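Local coordinates for activator of Hsp90 ATPase homologue 1/2-like C-terminal domain-containing protein (Rhodobacter sphaeroides, PDB 3PU2), which is of unknown function but belongs to the AHA1 family and has the helix-grip fold of the SRPBCC superfamily, many members of which bind hydrophobic ligands, at residues 27-30 and 31-35; 125-128 and 129-132; 143-146 and 147-151. One frame throughout, in Å; residues are numbered along the deposited sequence. Where two conformers were deposited one is given.

Contact 1. Residues 27-30 and 31-35; sequences QLWA and ALTSP
W29 and T33, four residues apart on the last turns of helix 25-33, illustrate how one threonine can engage a tryptophan with both of its branches. The T33 methyl rests over one face of the indole, CG2 lying 3.9 Å from the centroid of the five-membered ring of W29 and 13° off the ring normal, a CH-pi contact. The hydroxyl branch turns back to the main chain, where T33 OG1 donates to W29 O at 2.9 Å, arriving 34° out of the carbonyl plane. A weak bond from T33 N to W29 O, 3.0 Å long, joins it, so amide and hydroxyl of a single residue share one acceptor. The threonine torsion makes this division possible: with chi1 at 81°, OG1 sits between the backbone N and the carbonyl carbon, which sends CG2 beside the N and onto the ring.

A second pair, L28 and L32, is purely apolar at its side chains. The two cross obliquely, and the nearest approach is from a branch to a fork, L32 CD1 standing 3.7 Å from L28 CG. The backbone reinforces them through the bond from L32 N to L28 O, 2.8 Å. S34 then leaves the helical conformation.

Among the neighbouring elements, L28 touches T117 and L32 touches L119, both on strand 116-124, and A31 touches M153 of helix 139-156. W29 lies against P85 and P86, while T33 meets F54 on strand 49-54.

Contact 2. Residues 125-128 and 129-132; sequences YATP and EARD
The entry into helix 130-135 is capped by T127, whose side chain reaches the amide of A130 and so supplies an acceptor where the first turn has none from a preceding helical residue. The bond, from A130 N to T127 OG1, is 3.1 Å long and weak, bent to 121° at the hydrogen. Two further weak bonds converge on T127 O, one from A130 N and one from R131 N, each 3.5 Å, so the threonine meets the opening turn with both of its oxygens. The rotamer explains the reach: a chi1 of 56° sets OG1 between the backbone N and the carbonyl carbon, within bonding distance of the A130 amide, with CG2 beside the N.

This is side-chain capping of a helix N-terminus by threonine, here marking the passage from the loop after strand 116-124 into the helical C-terminal part of the chain. E129, inside the same turn, bends at chi2, its carboxylate folded back beside T127 CB and P128 CD. Lying near the helix start, that carboxylate would probably be favoured by the helix dipole.

Y125, two residues before the cap, packs against the first turn. Its CB lies 4.2 Å from A130 CB, and its CD2 is 3.5 Å from R131 CG. The tyrosine and arginine side chains cross at about a right angle, their ring and guanidinium planes 75° apart, and the arginine touches the ring with its aliphatic stem; the guanidinium lies beyond the ring, where R131 NH2 makes a weak hydrogen bond to S11 O. The Y125 backbone pairs with T13, P128 packs on A12 and T13, and L15 of strand 14-21 is touched by both Y125 and R131.

Contact 3. Residues 143-146 and 147-151; sequences MEEA and YRHLD
Residues 143-151 form about two and a half continuous turns of alpha-helix. The i to i+4 bond from R148 N to E144 O measures 2.9 Å, and those from H149 N to E145 O and from L150 N to A146 O continue the row; the first, Y147 N to M143 O, is weak. They belong to helix 139-156, the long C-terminal helix, which the curved antiparallel sheet packs around in the helix-grip fold of the superfamily.

Y147 sits in the middle of the side-chain contacts. With CG anti to the carbonyl carbon and beside the backbone N, chi1 -68°, its ring is laid back against M143, whose O lies over one face, offset toward the rim. E144 OE1 stands at the edge, 4.0 Å from Y147 CD2. In one of two deposited conformers the selenomethionine M143 approaches the ring obliquely, SE 5.1 Å from the Y147 centroid, a Met-aromatic contact that remains doubtful for this reason. The ring also meets F21 edge-to-face and touches L119 and M121 of strand 116-124. Were Y147 replaced by an alanine, F21 would probably lose its edge-to-face partner and a gap would open against L119 and M121.

E144 and R148 form a salt bridge of charges alone, OE2 to NH2 3.5 Å, the oxygen lying over the guanidinium face with the two planes 72° apart. E145 and H149 instead run side by side, carboxylate and imidazole planes inclined by only 14°. The imidazole stacks on F43 and bonds through ND1 to W41 O, while E145 O lies over its centre and E145 CG is 4.0 Å from H149 CE1.

How the contacts relate
Contacts 1 and 3 meet directly: L150 packs its CD1 on A31 CB at 3.9 Å and its CD2 on L28 CD1 at 4.0 Å, joining helix 25-33 to helix 139-156. Their centres are 14 Å apart, and L119 on strand 116-124 is a shared neighbour, touched by L32 and by Y147. Contact 2 stands apart, on the opposite side of the chain's centre from contact 1, with centres 28 Å apart and nearest atoms about 15 Å. It begins the helix that precedes the one carrying contact 3, yet their nearest atoms remain about 9 Å apart. Any ligand pocket between sheet and helix can be inferred only from the superfamily.

Contact 1. Residues 27-30 and 31-35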
loop_
_atom_site.group_PDB
_atom_site.type_symbol
_atom_site.label_atom_id
_atom_site.label_comp_id
_atom_site.label_asym_id
_atom_site.label_seq_id
_atom_site.Cartn_x
_atom_site.Cartn_y
_atom_site.Cartn_z
ATOM N N GLN A 27 8.310 -13.434 0.568
ATOM C CA GLN A 27 7.304 -13.547 -0.476
ATOM C C GLN A 27 6.402 -12.342 -0.421
ATOM O O GLN A 27 5.968 -11.836 -1.451
ATOM C CB GLN A 27 6.458 -14.796 -0.279
ATOM C CG GLN A 27 7.234 -16.087 -0.231
ATOM C CD GLN A 27 6.345 -17.249 0.137
ATOM O OE1 GLN A 27 5.704 -17.242 1.189
ATOM N NE2 GLN A 27 6.294 -18.256 -0.730
ATOM N N LEU A 28 6.116 -11.882 0.787
ATOM C CA LEU A 28 5.251 -10.736 0.935
ATOM C C LEU A 28 5.922 -9.486 0.367
ATOM O O LEU A 28 5.268 -8.658 -0.270
ATOM C CB LEU A 28 4.898 -10.526 2.401
ATOM C CG LEU A 28 3.705 -9.589 2.567
ATOM C CD1 LEU A 28 2.580 -10.084 1.684
ATOM C CD2 LEU A 28 3.260 -9.537 4.017
ATOM N N TRP A 29 7.225 -9.353 0.593
ATOM C CA TRP A 29 7.974 -8.209 0.083
ATOM C C TRP A 29 7.963 -8.224 -1.446
ATOM O O TRP A 29 7.885 -7.172 -2.077
ATOM C CB TRP A 29 9.419 -8.235 0.620
ATOM C CG TRP A 29 10.352 -7.186 0.055
ATOM C CD1 TRP A 29 11.045 -7.239 -1.129
ATOM C CD2 TRP A 29 10.651 -5.917 0.631
ATOM N NE1 TRP A 29 11.753 -6.076 -1.325
ATOM C CE2 TRP A 29 11.526 -5.246 -0.260
ATOM C CE3 TRP A 29 10.262 -5.274 1.808
ATOM C CZ2 TRP A 29 12.016 -3.970 -0.004
ATOM C CZ3 TRP A 29 10.748 -4.005 2.064
ATOM C CH2 TRP A 29 11.617 -3.363 1.161
ATOM N N ALA A 30 8.027 -9.409 -2.043
ATOM C CA ALA A 30 8.013 -9.518 -3.502
ATOM C C ALA A 30 6.642 -9.101 -4.047
ATOM O O ALA A 30 6.532 -8.590 -5.170
ATOM C CB ALA A 30 8.333 -10.947 -3.928
ATOM N N ALA A 31 5.605 -9.319 -3.236
ATOM C CA ALA A 31 4.240 -8.976 -3.602
ATOM C C ALA A 31 4.011 -7.480 -3.469
ATOM O O ALA A 31 3.374 -6.868 -4.316
ATOM C CB ALA A 31 3.262 -9.724 -2.710
ATOM N N LEU A 32 4.538 -6.903 -2.393
ATOM C CA LEU A 32 4.394 -5.481 -2.101
ATOM C C LEU A 32 5.285 -4.536 -2.909
ATOM O O LEU A 32 5.006 -3.330 -2.983
ATOM C CB LEU A 32 4.649 -5.249 -0.616
ATOM C CG LEU A 32 3.562 -5.782 0.314
ATOM C CD1 LEU A 32 4.124 -6.016 1.688
ATOM C CD2 LEU A 32 2.431 -4.784 0.392
ATOM N N THR A 33 6.335 -5.074 -3.531
ATOM C CA THR A 33 7.270 -4.232 -4.277
ATOM C C THR A 33 7.580 -4.604 -5.731
ATOM O O THR A 33 8.361 -3.918 -6.387
ATOM C CB THR A 33 8.615 -4.146 -3.530
ATOM O OG1 THR A 33 9.387 -5.322 -3.808
ATOM C CG2 THR A 33 8.382 -4.038 -2.017
ATOM N N SER A 34 6.986 -5.675 -6.242
ATOM C CA SER A 34 7.252 -6.064 -7.621
ATOM C C SER A 34 6.234 -5.501 -8.619
ATOM O O SER A 34 5.031 -5.568 -8.408
ATOM C CB SER A 34 7.303 -7.584 -7.734
ATOM O OG SER A 34 7.656 -7.968 -9.049
ATOM N N PRO A 35 6.718 -4.921 -9.724
ATOM C CA PRO A 35 5.832 -4.352 -10.743
ATOM C C PRO A 35 5.016 -5.407 -11.482
ATOM O O PRO A 35 4.009 -5.089 -12.108
ATOM C CB PRO A 35 6.804 -3.629 -11.673
ATOM C CG PRO A 35 7.930 -3.248 -10.741
ATOM C CD PRO A 35 8.112 -4.511 -9.964
#

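Contact 2. Residues 125-128 and 129-132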
loop_
_atom_site.group_PDB
_atom_site.type_symbol
_atom_site.label_atom_id
_atom_site.label_comp_id
_atom_site.label_asym_id
_atom_site.label_seq_id
_atom_site.Cartn_x
_atom_site.Cartn_y
_atom_site.Cartn_z
ATOM N N TYR A 125 0.239 12.198 7.291
ATOM C CA TYR A 125 -0.370 13.217 6.443
ATOM C C TYR A 125 0.169 14.623 6.701
ATOM O O TYR A 125 0.796 14.880 7.731
ATOM C CB TYR A 125 -1.891 13.171 6.629
ATOM C CG TYR A 125 -2.496 11.887 6.102
ATOM C CD1 TYR A 125 -2.786 11.734 4.738
ATOM C CD2 TYR A 125 -2.701 10.792 6.938
ATOM C CE1 TYR A 125 -3.253 10.525 4.224
ATOM C CE2 TYR A 125 -3.167 9.573 6.427
ATOM C CZ TYR A 125 -3.430 9.456 5.071
ATOM O OH TYR A 125 -3.801 8.255 4.547
ATOM N N ALA A 126 -0.080 15.525 5.756
ATOM C CA ALA A 126 0.393 16.909 5.845
ATOM C C ALA A 126 -0.151 17.627 7.057
ATOM O O ALA A 126 0.594 18.056 7.932
ATOM C CB ALA A 126 0.001 17.674 4.599
ATOM N N THR A 127 -1.468 17.755 7.090
ATOM C CA THR A 127 -2.161 18.447 8.169
ATOM C C THR A 127 -3.086 17.492 8.916
ATOM O O THR A 127 -3.188 16.322 8.568
ATOM C CB THR A 127 -2.992 19.629 7.593
ATOM O OG1 THR A 127 -3.901 19.144 6.591
ATOM C CG2 THR A 127 -2.068 20.661 6.959
ATOM N N PRO A 128 -3.734 17.966 9.984
ATOM C CA PRO A 128 -4.613 17.003 10.649
ATOM C C PRO A 128 -5.956 16.948 9.915
ATOM O O PRO A 128 -6.746 16.032 10.119
ATOM C CB PRO A 128 -4.727 17.555 12.069
ATOM C CG PRO A 128 -3.423 18.283 12.252
ATOM C CD PRO A 128 -3.311 19.011 10.929
ATOM N N GLU A 129 -6.212 17.933 9.060
ATOM C CA GLU A 129 -7.458 17.962 8.297
ATOM C C GLU A 129 -7.287 17.170 6.986
ATOM O O GLU A 129 -8.264 16.856 6.301
ATOM C CB GLU A 129 -7.888 19.410 8.001
ATOM C CG GLU A 129 -6.851 20.234 7.245
ATOM C CD GLU A 129 -5.983 21.098 8.155
ATOM O OE1 GLU A 129 -5.666 20.661 9.289
ATOM O OE2 GLU A 129 -5.607 22.213 7.719
ATOM N N ALA A 130 -6.039 16.856 6.641
ATOM C CA ALA A 130 -5.745 16.070 5.444
ATOM C C ALA A 130 -5.960 14.629 5.873
ATOM O O ALA A 130 -6.362 13.779 5.086
ATOM C CB ALA A 130 -4.301 16.268 5.012
ATOM N N ARG A 131 -5.678 14.378 7.144
ATOM C CA ARG A 131 -5.843 13.067 7.745
ATOM C C ARG A 131 -7.350 12.909 7.911
ATOM O O ARG A 131 -7.869 11.794 7.970
ATOM C CB ARG A 131 -5.141 13.044 9.111
ATOM C CG ARG A 131 -4.755 11.675 9.636
ATOM C CD ARG A 131 -5.975 10.869 9.970
ATOM N NE ARG A 131 -5.977 10.437 11.359
ATOM C CZ ARG A 131 -7.080 10.287 12.079
ATOM N NH1 ARG A 131 -8.263 10.540 11.537
ATOM N NH2 ARG A 131 -7.000 9.881 13.336
ATOM N N ASP A 132 -8.044 14.047 7.974
ATOM C CA ASP A 132 -9.499 14.081 8.124
ATOM C C ASP A 132 -10.211 13.557 6.872
ATOM O O ASP A 132 -10.840 12.498 6.897
ATOM C CB ASP A 132 -9.971 15.518 8.412
ATOM C CG ASP A 132 -9.795 15.921 9.874
ATOM O OD1 ASP A 132 -9.920 17.129 10.178
ATOM O OD2 ASP A 132 -9.546 15.036 10.719
#

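Contact 3. Residues 143-146 and 147-151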
loop_
_atom_site.group_PDB
_atom_site.type_symbol
_atom_site.label_atom_id
_atom_site.label_comp_id
_atom_site.label_asym_id
_atom_site.label_seq_id
_atom_site.Cartn_x
_atom_site.Cartn_y
_atom_site.Cartn_z
HETATM N N MSE A 143 -8.787 -0.963 1.018
HETATM C CA MSE A 143 -7.489 -1.497 1.252
HETATM C C MSE A 143 -7.563 -2.861 1.885
HETATM O O MSE A 143 -6.621 -3.602 1.803
HETATM C CB MSE A 143 -6.679 -0.503 2.061
HETATM C CG MSE A 143 -5.207 -0.834 2.199
HETATM SE SE MSE A 143 -4.155 -0.239 0.892
HETATM C CE MSE A 143 -3.584 -1.756 0.243
ATOM N N GLU A 144 -8.705 -3.224 2.439
ATOM C CA GLU A 144 -8.977 -4.592 2.872
ATOM C C GLU A 144 -9.409 -5.423 1.669
ATOM O O GLU A 144 -9.052 -6.596 1.549
ATOM C CB GLU A 144 -10.055 -4.624 3.961
ATOM C CG GLU A 144 -10.441 -6.035 4.450
ATOM C CD GLU A 144 -9.243 -6.947 4.762
ATOM O OE1 GLU A 144 -8.238 -6.463 5.316
ATOM O OE2 GLU A 144 -9.316 -8.162 4.467
ATOM N N GLU A 145 -10.169 -4.816 0.767
ATOM C CA GLU A 145 -10.595 -5.529 -0.426
ATOM C C GLU A 145 -9.331 -5.933 -1.199
ATOM O O GLU A 145 -9.276 -7.008 -1.811
ATOM C CB GLU A 145 -11.496 -4.632 -1.287
ATOM C CG GLU A 145 -11.914 -5.230 -2.630
ATOM C CD GLU A 145 -12.823 -4.298 -3.436
ATOM O OE1 GLU A 145 -12.433 -3.130 -3.681
ATOM O OE2 GLU A 145 -13.930 -4.737 -3.828
ATOM N N ALA A 146 -8.311 -5.079 -1.161
ATOM C CA ALA A 146 -7.075 -5.373 -1.862
ATOM C C ALA A 146 -6.318 -6.501 -1.178
ATOM O O ALA A 146 -5.849 -7.426 -1.846
ATOM C CB ALA A 146 -6.204 -4.130 -1.952
ATOM N N TYR A 147 -6.191 -6.438 0.145
ATOM C CA TYR A 147 -5.484 -7.496 0.855
ATOM C C TYR A 147 -6.162 -8.837 0.613
ATOM O O TYR A 147 -5.493 -9.871 0.488
ATOM C CB TYR A 147 -5.399 -7.191 2.344
ATOM C CG TYR A 147 -4.508 -6.011 2.639
ATOM C CD1 TYR A 147 -3.397 -5.738 1.839
ATOM C CD2 TYR A 147 -4.772 -5.158 3.712
ATOM C CE1 TYR A 147 -2.578 -4.651 2.100
ATOM C CE2 TYR A 147 -3.953 -4.064 3.976
ATOM C CZ TYR A 147 -2.865 -3.823 3.168
ATOM O OH TYR A 147 -2.056 -2.756 3.429
ATOM N N ARG A 148 -7.487 -8.816 0.522
ATOM C CA ARG A 148 -8.229 -10.038 0.245
ATOM C C ARG A 148 -7.706 -10.574 -1.092
ATOM O O ARG A 148 -7.451 -11.760 -1.244
ATOM C CB ARG A 148 -9.727 -9.739 0.166
ATOM C CG ARG A 148 -10.609 -10.956 0.368
ATOM C CD ARG A 148 -12.063 -10.565 0.608
ATOM N NE ARG A 148 -12.259 -9.873 1.883
ATOM C CZ ARG A 148 -12.380 -8.555 2.015
ATOM N NH1 ARG A 148 -12.329 -7.770 0.948
ATOM N NH2 ARG A 148 -12.564 -8.026 3.219
ATOM N N HIS A 149 -7.535 -9.681 -2.059
ATOM C CA HIS A 149 -6.998 -10.063 -3.361
ATOM C C HIS A 149 -5.631 -10.710 -3.178
ATOM O O HIS A 149 -5.324 -11.729 -3.802
ATOM C CB HIS A 149 -6.818 -8.834 -4.244
ATOM C CG HIS A 149 -8.098 -8.197 -4.662
ATOM N ND1 HIS A 149 -8.181 -6.868 -5.018
ATOM C CD2 HIS A 149 -9.340 -8.709 -4.822
ATOM C CE1 HIS A 149 -9.419 -6.590 -5.379
ATOM N NE2 HIS A 149 -10.142 -7.689 -5.271
ATOM N N LEU A 150 -4.813 -10.081 -2.331
ATOM C CA LEU A 150 -3.464 -10.544 -2.058
ATOM C C LEU A 150 -3.475 -11.926 -1.431
ATOM O O LEU A 150 -2.610 -12.761 -1.727
ATOM C CB LEU A 150 -2.738 -9.547 -1.152
ATOM C CG LEU A 150 -1.268 -9.834 -0.823
ATOM C CD1 LEU A 150 -0.510 -10.217 -2.091
ATOM C CD2 LEU A 150 -0.648 -8.615 -0.153
ATOM N N ASP A 151 -4.461 -12.172 -0.572
ATOM C CA ASP A 151 -4.573 -13.478 0.068
ATOM C C ASP A 151 -4.712 -14.568 -0.996
ATOM O O ASP A 151 -3.963 -15.549 -0.990
ATOM C CB ASP A 151 -5.788 -13.535 1.002
ATOM C CG ASP A 151 -5.489 -13.011 2.400
ATOM O OD1 ASP A 151 -4.336 -13.158 2.862
ATOM O OD2 ASP A 151 -6.419 -12.476 3.045
#